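Local coordinates for putative carbohydrate-active enzyme (Uncultured organism, PDB 5WH8), which probably hydrolyses O-glycosidic bonds in polysaccharides such as cellulose, this chain being the glycoside hydrolase family 5 domain of a longer multi-modular protein, at residues P28-G33 and W260-K265; R64-T69 and V269-A274; H141-I146 and D177-C182. One frame throughout, in Å; residues are numbered along the deposited sequence.

Interaction 1: P28-G33 and W260-K265. With EDO (1,2-ethanediol), chain D; EDO (1,2-ethanediol), chain F.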
# COMPACT_ATOMS: atom_id res chain seq x y z
N PRO A 28 -17.46 -8.14 2.50
CA PRO A 28 -16.66 -7.10 1.83
C PRO A 28 -16.01 -6.13 2.82
O PRO A 28 -16.66 -5.72 3.78
CB PRO A 28 -17.69 -6.36 0.96
CG PRO A 28 -18.79 -7.35 0.77
CD PRO A 28 -18.88 -8.10 2.07
N VAL A 29 -14.75 -5.78 2.56
CA VAL A 29 -13.97 -4.87 3.42
C VAL A 29 -13.37 -3.77 2.58
O VAL A 29 -12.84 -4.07 1.51
CB VAL A 29 -12.82 -5.64 4.15
CG1 VAL A 29 -11.85 -4.69 4.88
CG2 VAL A 29 -13.37 -6.64 5.14
N GLN A 30 -13.46 -2.53 3.06
CA GLN A 30 -12.71 -1.38 2.51
C GLN A 30 -11.80 -0.86 3.63
O GLN A 30 -12.30 -0.42 4.67
CB GLN A 30 -13.66 -0.28 2.02
CG GLN A 30 -12.91 0.99 1.58
CD GLN A 30 -13.79 2.19 1.34
OE1 GLN A 30 -14.76 2.42 2.05
NE2 GLN A 30 -13.44 2.97 0.33
N LEU A 31 -10.49 -0.90 3.41
CA LEU A 31 -9.49 -0.40 4.37
C LEU A 31 -9.04 1.00 3.96
O LEU A 31 -8.99 1.30 2.78
CB LEU A 31 -8.27 -1.31 4.43
CG LEU A 31 -8.50 -2.80 4.75
CD1 LEU A 31 -7.20 -3.59 4.61
CD2 LEU A 31 -9.15 -2.97 6.16
N ARG A 32 -8.69 1.82 4.95
CA ARG A 32 -8.21 3.18 4.74
C ARG A 32 -6.96 3.41 5.57
O ARG A 32 -6.96 3.12 6.76
CB ARG A 32 -9.29 4.21 5.13
CG ARG A 32 -10.67 3.90 4.50
CD ARG A 32 -11.77 4.86 5.01
NE ARG A 32 -11.89 4.78 6.46
CZ ARG A 32 -13.03 4.81 7.15
NH1 ARG A 32 -14.21 4.95 6.55
NH2 ARG A 32 -12.97 4.73 8.47
N GLY A 33 -5.88 3.92 4.96
CA GLY A 33 -4.71 4.19 5.77
C GLY A 33 -3.67 5.11 5.13
O GLY A 33 -3.99 5.92 4.24
N TRP A 260 -16.20 7.83 -5.35
CA TRP A 260 -16.09 6.79 -6.37
C TRP A 260 -15.53 5.50 -5.75
O TRP A 260 -16.05 4.39 -6.00
CB TRP A 260 -15.21 7.30 -7.53
CG TRP A 260 -14.97 6.30 -8.67
CD1 TRP A 260 -15.72 6.15 -9.80
CD2 TRP A 260 -13.89 5.37 -8.77
NE1 TRP A 260 -15.17 5.16 -10.60
CE2 TRP A 260 -14.04 4.68 -9.99
CE3 TRP A 260 -12.79 5.07 -7.95
CZ2 TRP A 260 -13.15 3.67 -10.39
CZ3 TRP A 260 -11.92 4.06 -8.35
CH2 TRP A 260 -12.10 3.38 -9.57
N MET A 261 -14.49 5.63 -4.93
CA MET A 261 -13.92 4.46 -4.26
C MET A 261 -14.90 3.85 -3.25
O MET A 261 -15.01 2.64 -3.15
CB MET A 261 -12.61 4.80 -3.54
CG MET A 261 -11.42 5.09 -4.47
SD MET A 261 -9.84 5.30 -3.61
CE MET A 261 -10.03 6.92 -2.84
N ASP A 262 -15.57 4.69 -2.48
CA ASP A 262 -16.53 4.21 -1.50
C ASP A 262 -17.64 3.39 -2.16
O ASP A 262 -18.04 2.36 -1.61
CB ASP A 262 -17.15 5.37 -0.71
CG ASP A 262 -16.16 6.06 0.23
OD1 ASP A 262 -15.05 5.53 0.43
OD2 ASP A 262 -16.53 7.13 0.78
N ALA A 263 -18.12 3.83 -3.32
CA ALA A 263 -19.22 3.14 -3.99
C ALA A 263 -18.82 1.77 -4.47
O ALA A 263 -19.67 0.88 -4.61
CB ALA A 263 -19.72 3.97 -5.16
N ARG A 264 -17.52 1.59 -4.71
CA ARG A 264 -16.94 0.35 -5.19
C ARG A 264 -16.20 -0.45 -4.10
O ARG A 264 -15.61 -1.50 -4.36
CB ARG A 264 -16.01 0.67 -6.35
CG ARG A 264 -16.77 1.09 -7.60
CD ARG A 264 -15.97 1.93 -8.56
NE ARG A 264 -16.83 2.40 -9.65
CZ ARG A 264 -17.72 3.39 -9.54
NH1 ARG A 264 -17.85 4.08 -8.41
NH2 ARG A 264 -18.48 3.71 -10.58
N LYS A 265 -16.24 0.06 -2.87
CA LYS A 265 -15.58 -0.58 -1.73
C LYS A 265 -14.08 -0.81 -1.96
O LYS A 265 -13.52 -1.84 -1.58
CB LYS A 265 -16.28 -1.91 -1.42
CG LYS A 265 -16.22 -2.36 0.01
CD LYS A 265 -17.10 -1.51 0.91
CE LYS A 265 -17.34 -2.21 2.24
NZ LYS A 265 -17.98 -1.29 3.21
C1 EDO D . -14.55 7.98 3.80
O1 EDO D . -15.79 7.30 3.50
C2 EDO D . -13.63 7.91 2.58
O2 EDO D . -13.41 6.55 2.20
C1 EDO F . -20.30 -2.35 6.00
O1 EDO F . -19.15 -2.81 5.29
C2 EDO F . -20.03 -0.95 6.53
O2 EDO F . -19.89 -0.04 5.43
O HOH W 1 -11.36 -3.10 -0.52
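The carboxamide of Gln30 and the carboxylate of Asp262 meet with their planes almost perpendicular, 89° apart. Gln30 NE2 donates to Asp262 OD1 over 3.0 Å: the acceptor lies close to the amide plane, and OD1 uses its anti lone pair, the one turned away from OD2. Within 260-265, Arg264 CD lies over one face of the Trp260 ring, toward its rim; Trp260 NE1 sits 3.2 Å above the centre of the Arg264 guanidinium plane, while Arg264 NH1 donates at the guanidinium edge to Trp260 O. With CG anti to the backbone N (chi1 174°), the glutamine chain runs straight out to the helix. Its amide is gripped from outside as well, NE2 by Ile266 O and OE1 by Ser312 OG. An ethanediol, probably from the crystallisation liquor, spans the carboxylate, its O2 2.6 Å from Asp262 OD1 and its O1 bonded to OD2.

Here helix 251-263 ends in a Schellman motif, with Lys265 at positive phi (56°), before the chain enters the last strand of the TIM barrel; 28-31 leads into the first. Lys265 then lies against the lead-in, its CD 3.8 Å from Gln30 CB. Beyond that, Lys265 NZ bonds Ser312 OG and O1 of a second ethanediol. One water donates to both Val29 O and Lys265 O, 2.7 Å from each.

Interaction 2: R64-T69 and V269-A274. With EDO (1,2-ethanediol), chain M.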
# COMPACT_ATOMS: atom_id res chain seq x y z
N ARG A 64 1.52 1.29 4.95
CA ARG A 64 2.32 0.80 3.83
C ARG A 64 3.79 1.20 4.01
O ARG A 64 4.11 2.36 4.22
CB ARG A 64 1.75 1.36 2.52
CG ARG A 64 2.56 1.08 1.26
CD ARG A 64 1.81 1.70 0.13
NE ARG A 64 2.25 1.47 -1.24
CZ ARG A 64 2.75 2.39 -2.07
NH1 ARG A 64 3.06 3.62 -1.66
NH2 ARG A 64 2.97 2.06 -3.32
N LEU A 65 4.66 0.19 3.89
CA LEU A 65 6.10 0.35 3.98
C LEU A 65 6.66 0.48 2.57
O LEU A 65 6.81 -0.51 1.86
CB LEU A 65 6.72 -0.85 4.73
CG LEU A 65 6.18 -1.13 6.13
CD1 LEU A 65 6.78 -2.43 6.62
CD2 LEU A 65 6.47 -0.02 7.09
N ALA A 66 6.95 1.71 2.18
CA ALA A 66 7.50 1.99 0.85
C ALA A 66 9.01 1.78 0.87
O ALA A 66 9.76 2.64 1.33
CB ALA A 66 7.17 3.41 0.42
N ILE A 67 9.43 0.62 0.36
CA ILE A 67 10.82 0.20 0.37
C ILE A 67 11.44 0.55 -0.99
O ILE A 67 11.35 -0.22 -1.93
CB ILE A 67 10.92 -1.30 0.67
CG1 ILE A 67 10.30 -1.60 2.04
CG2 ILE A 67 12.37 -1.78 0.65
CD1 ILE A 67 9.62 -2.91 2.09
N TYR A 68 11.99 1.76 -1.10
CA TYR A 68 12.56 2.18 -2.37
C TYR A 68 13.65 1.21 -2.78
O TYR A 68 14.43 0.79 -1.92
CB TYR A 68 13.16 3.58 -2.28
CG TYR A 68 12.19 4.71 -2.54
CD1 TYR A 68 11.22 5.04 -1.61
CD2 TYR A 68 12.29 5.47 -3.70
CE1 TYR A 68 10.36 6.10 -1.82
CE2 TYR A 68 11.43 6.52 -3.93
CZ TYR A 68 10.47 6.83 -2.98
OH TYR A 68 9.62 7.90 -3.21
N THR A 69 13.72 0.86 -4.06
CA THR A 69 14.76 -0.04 -4.52
C THR A 69 15.99 0.77 -4.91
O THR A 69 17.13 0.33 -4.69
CB THR A 69 14.28 -0.91 -5.70
OG1 THR A 69 14.00 -0.08 -6.84
CG2 THR A 69 13.04 -1.70 -5.34
N VAL A 269 -4.81 4.18 0.39
CA VAL A 269 -3.64 4.48 1.20
C VAL A 269 -3.06 5.82 0.72
O VAL A 269 -2.70 5.95 -0.44
CB VAL A 269 -2.58 3.38 1.07
CG1 VAL A 269 -1.38 3.67 1.95
CG2 VAL A 269 -3.18 1.99 1.42
N ASN A 270 -2.99 6.80 1.60
CA ASN A 270 -2.54 8.16 1.25
C ASN A 270 -1.03 8.36 1.34
O ASN A 270 -0.39 7.96 2.33
CB ASN A 270 -3.24 9.20 2.18
CG ASN A 270 -2.80 10.62 1.92
OD1 ASN A 270 -2.17 11.25 2.77
ND2 ASN A 270 -3.15 11.16 0.75
N TRP A 271 -0.48 9.02 0.33
CA TRP A 271 0.91 9.51 0.31
C TRP A 271 1.00 10.94 0.87
O TRP A 271 0.39 11.83 0.26
CB TRP A 271 1.44 9.50 -1.12
CG TRP A 271 2.91 9.82 -1.22
CD1 TRP A 271 3.44 11.05 -1.39
CD2 TRP A 271 4.00 8.90 -1.20
NE1 TRP A 271 4.81 10.96 -1.46
CE2 TRP A 271 5.18 9.65 -1.33
CE3 TRP A 271 4.09 7.51 -1.05
CZ2 TRP A 271 6.44 9.06 -1.31
CZ3 TRP A 271 5.34 6.93 -1.04
CH2 TRP A 271 6.49 7.70 -1.19
N SER A 272 1.73 11.23 1.96
CA SER A 272 2.56 10.28 2.73
C SER A 272 2.57 10.74 4.18
O SER A 272 2.32 11.92 4.47
CB SER A 272 4.00 10.21 2.22
OG SER A 272 4.68 11.40 2.57
N PHE A 273 2.88 9.81 5.08
CA PHE A 273 3.15 10.12 6.48
C PHE A 273 4.61 10.47 6.65
O PHE A 273 5.46 9.58 6.82
CB PHE A 273 2.78 8.95 7.38
CG PHE A 273 2.81 9.28 8.85
CD1 PHE A 273 1.84 10.07 9.43
CD2 PHE A 273 3.84 8.81 9.65
CE1 PHE A 273 1.88 10.36 10.80
CE2 PHE A 273 3.87 9.09 11.01
CZ PHE A 273 2.90 9.86 11.58
N ALA A 274 4.90 11.77 6.57
CA ALA A 274 6.25 12.30 6.60
C ALA A 274 6.11 13.80 6.86
O ALA A 274 5.01 14.34 6.67
CB ALA A 274 6.98 12.04 5.30
C1 EDO M . 7.48 12.66 -3.43
O1 EDO M . 6.60 13.28 -2.47
C2 EDO M . 8.77 13.47 -3.71
O2 EDO M . 9.32 14.07 -2.52
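Val269 opens the contact by setting its CG1 methyl 3.9 Å from CB of Arg64; CG1 also lies near Arg64 CD, so the valine methyl crosses the aliphatic part of the arginine at a slant. That methyl is the branch anti to the backbone N (chi1 -178°).

Two residues on, the chain turns a corner at Trp271, and its indole carries most of the remaining contact. The rim of the six-membered ring meets Arg64 and Ala66. Arg64 NH1 stands 4.1 Å from Trp271 CZ3, edge against edge, with the guanidinium and indole planes 76° apart, so the two are not stacked. Ala66 CB meets the same corner, 4.2 Å from Trp271 CZ3 and near the ring plane. The Tyr68 hydroxyl comes in at a slant, OH lying 3.7 Å from Trp271 CH2. On the pyrrole side Trp271 NE1 donates in the ring plane to O1 of an ethanediol, 3.1 Å away, and that molecule, probably from the crystallisation liquor, also bonds Glu278. The peptide from Trp271 to Ser272 is cis, as is commonly seen in family 5 enzymes, and Ser272 CB folds back 3.5 Å above one face of the indole.

The arginine head is fixed by outside partners: salt bridges to Glu145 and Glu237, with hydrogen bonds to Asn148 and Ser35. Together with the cis bond, this is consistent with the C-terminal, substrate-cleft end of a family 5 TIM barrel. Strand 32-36 stands between the two strands in the barrel, and Val269 and Trp271 both touch its Ser35. On its other flank strand 62-68 pairs with strand 103-109, while Leu65 and Ile67 turn outward onto helix 83-100.

Interaction 3: H141-I146 and D177-C182. With EDO (1,2-ethanediol), chain B.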
# COMPACT_ATOMS: atom_id res chain seq x y z
N HIS A 141 -1.70 -10.49 8.82
CA HIS A 141 -1.98 -9.08 8.56
C HIS A 141 -1.18 -8.45 7.42
O HIS A 141 -1.41 -7.28 7.09
CB HIS A 141 -1.76 -8.26 9.82
CG HIS A 141 -0.32 -8.14 10.23
ND1 HIS A 141 0.47 -9.24 10.51
CD2 HIS A 141 0.46 -7.05 10.43
CE1 HIS A 141 1.68 -8.83 10.85
NE2 HIS A 141 1.69 -7.50 10.82
N VAL A 142 -0.24 -9.19 6.82
CA VAL A 142 0.58 -8.63 5.74
C VAL A 142 -0.05 -8.81 4.35
O VAL A 142 -0.78 -9.78 4.07
CB VAL A 142 2.01 -9.24 5.70
CG1 VAL A 142 2.78 -8.88 6.96
CG2 VAL A 142 1.98 -10.76 5.49
N LEU A 143 0.23 -7.84 3.48
CA LEU A 143 -0.08 -7.93 2.04
C LEU A 143 1.22 -7.64 1.30
O LEU A 143 2.01 -6.83 1.76
CB LEU A 143 -1.16 -6.93 1.60
CG LEU A 143 -2.55 -7.10 2.22
CD1 LEU A 143 -2.61 -6.43 3.57
CD2 LEU A 143 -3.64 -6.51 1.33
N TYR A 144 1.42 -8.29 0.15
CA TYR A 144 2.68 -8.18 -0.60
C TYR A 144 2.49 -7.37 -1.90
O TYR A 144 1.84 -7.82 -2.84
CB TYR A 144 3.21 -9.61 -0.92
CG TYR A 144 3.46 -10.51 0.30
CD1 TYR A 144 4.05 -10.02 1.47
CD2 TYR A 144 3.14 -11.87 0.25
CE1 TYR A 144 4.31 -10.86 2.55
CE2 TYR A 144 3.37 -12.70 1.32
CZ TYR A 144 3.95 -12.19 2.47
OH TYR A 144 4.22 -13.03 3.53
N GLU A 145 3.05 -6.15 -1.94
CA GLU A 145 2.97 -5.28 -3.12
C GLU A 145 4.30 -5.42 -3.88
O GLU A 145 5.31 -4.83 -3.49
CB GLU A 145 2.68 -3.83 -2.70
CG GLU A 145 2.57 -2.85 -3.87
CD GLU A 145 2.14 -1.45 -3.47
OE1 GLU A 145 2.06 -1.16 -2.26
OE2 GLU A 145 1.93 -0.61 -4.38
N ILE A 146 4.29 -6.21 -4.95
CA ILE A 146 5.53 -6.73 -5.54
C ILE A 146 6.28 -5.74 -6.47
O ILE A 146 7.46 -5.97 -6.76
CB ILE A 146 5.27 -8.11 -6.27
CG1 ILE A 146 4.15 -7.98 -7.32
CG2 ILE A 146 4.94 -9.20 -5.25
CD1 ILE A 146 4.07 -9.19 -8.30
N ASP A 177 -1.47 -18.34 0.70
CA ASP A 177 -2.79 -17.68 0.74
C ASP A 177 -2.79 -16.14 0.87
O ASP A 177 -3.83 -15.49 0.76
CB ASP A 177 -3.60 -18.30 1.88
CG ASP A 177 -3.93 -19.76 1.61
OD1 ASP A 177 -4.72 -20.01 0.68
OD2 ASP A 177 -3.38 -20.65 2.29
N LYS A 178 -1.63 -15.56 1.08
CA LYS A 178 -1.52 -14.12 1.36
C LYS A 178 -1.82 -13.31 0.10
O LYS A 178 -1.48 -13.74 -0.99
CB LYS A 178 -0.12 -13.84 1.89
CG LYS A 178 -0.01 -12.81 3.04
CD LYS A 178 -0.83 -13.18 4.25
CE LYS A 178 -0.44 -14.51 4.88
NZ LYS A 178 0.94 -14.52 5.45
N ILE A 179 -2.52 -12.18 0.23
CA ILE A 179 -2.81 -11.33 -0.93
C ILE A 179 -1.55 -10.71 -1.52
O ILE A 179 -0.69 -10.19 -0.79
CB ILE A 179 -3.80 -10.21 -0.58
CG1 ILE A 179 -5.11 -10.83 -0.08
CG2 ILE A 179 -4.04 -9.26 -1.78
CD1 ILE A 179 -6.18 -9.84 0.29
N ILE A 180 -1.44 -10.83 -2.84
CA ILE A 180 -0.39 -10.18 -3.63
C ILE A 180 -1.04 -9.08 -4.45
O ILE A 180 -2.10 -9.30 -5.06
CB ILE A 180 0.35 -11.18 -4.55
CG1 ILE A 180 1.11 -12.18 -3.67
CG2 ILE A 180 1.30 -10.47 -5.51
CD1 ILE A 180 1.68 -13.38 -4.41
N ILE A 181 -0.45 -7.88 -4.42
CA ILE A 181 -0.97 -6.72 -5.16
C ILE A 181 0.05 -6.41 -6.25
O ILE A 181 1.22 -6.15 -5.94
CB ILE A 181 -1.17 -5.46 -4.28
CG1 ILE A 181 -1.98 -5.77 -3.01
CG2 ILE A 181 -1.87 -4.33 -5.10
CD1 ILE A 181 -2.01 -4.65 -1.96
N CYS A 182 -0.40 -6.42 -7.50
CA CYS A 182 0.48 -6.30 -8.66
C CYS A 182 0.34 -4.98 -9.37
O CYS A 182 -0.76 -4.63 -9.80
CB CYS A 182 0.17 -7.43 -9.66
SG CYS A 182 1.32 -7.47 -11.10
C1 EDO B . -3.86 -11.13 3.76
O1 EDO B . -2.87 -10.84 2.78
C2 EDO B . -4.17 -9.87 4.54
O2 EDO B . -5.03 -10.23 5.61
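Tyr144 and Ile181 are tied through the backbone of two neighbouring parallel strands. Tyr144 N donates to Ile179 O at 3.0 Å, Tyr144 O accepts from Ile181 N at 2.8 Å, and Ile146 N continues the ladder to Ile181 O at 3.2 Å. Strands 142-145 and 180-182 run at 27° to each other, the twist of a barrel wall. At the N-terminal end of the ladder an ethanediol, probably from the crystallisation liquor, fills in for a direct bond: its O1 donates to Val142 O and accepts from Ile179 N, 2.9 Å away.

Side chains meet on both faces. On one, Ile146 CG2 packs 3.9 Å from Ile180 CG2. The Tyr144 ring crosses the start of Lys178 at a slant, with Tyr144 CE2 3.7 Å from Lys178 CB, and has Ile180 CG1 at its edge. On the other face, Leu143 and Ile179 lie side by side, and Leu143 CD2 also comes within 4.1 Å of Ile181 CD1.

Lys178 is bent at three successive torsions, which curls the chain past Val142 CG2 and brings NZ to the turns that precede the two segments. There NZ forms a salt bridge with Asp175 and hydrogen bonds to the carbonyls of Lys137 and Asp139. Asp175 OD2 also bonds Tyr144 OH, so one carboxylate oxygen positions both polar ends. Glu145 points the opposite way from Tyr144, and its OE2 bonds Thr236 OG1.

Ile171 of helix 157-172 covers Tyr144, Ile146 and Ile180 from outside. Strand 142-145, this helix and strand 180-182 form a beta-alpha-beta crossover, the repeating unit of the TIM barrel, here joining its fourth and fifth strands.

In the fold
All three contacts belong to one eight-stranded parallel barrel. Interactions 1 and 2 lie where the barrel closes, strand 32-36 pairing with strand 268-273; Gly33 O probably accepts a hydrogen bond from Asn270 N, 2.9 Å away. Their segments alternate along the chain, and their centres are about 19 Å apart. Interaction 3 joins consecutive strands and is nested inside the loops closed by the other two, its centre about 17 Å from that of interaction 1 and about 15 Å from that of interaction 2. Arg64 and Glu145 link interactions 2 and 3 across the barrel interior. Distant parts of the chain and a local crossover thus shape one barrel, consistent with a family 5 hydrolase domain.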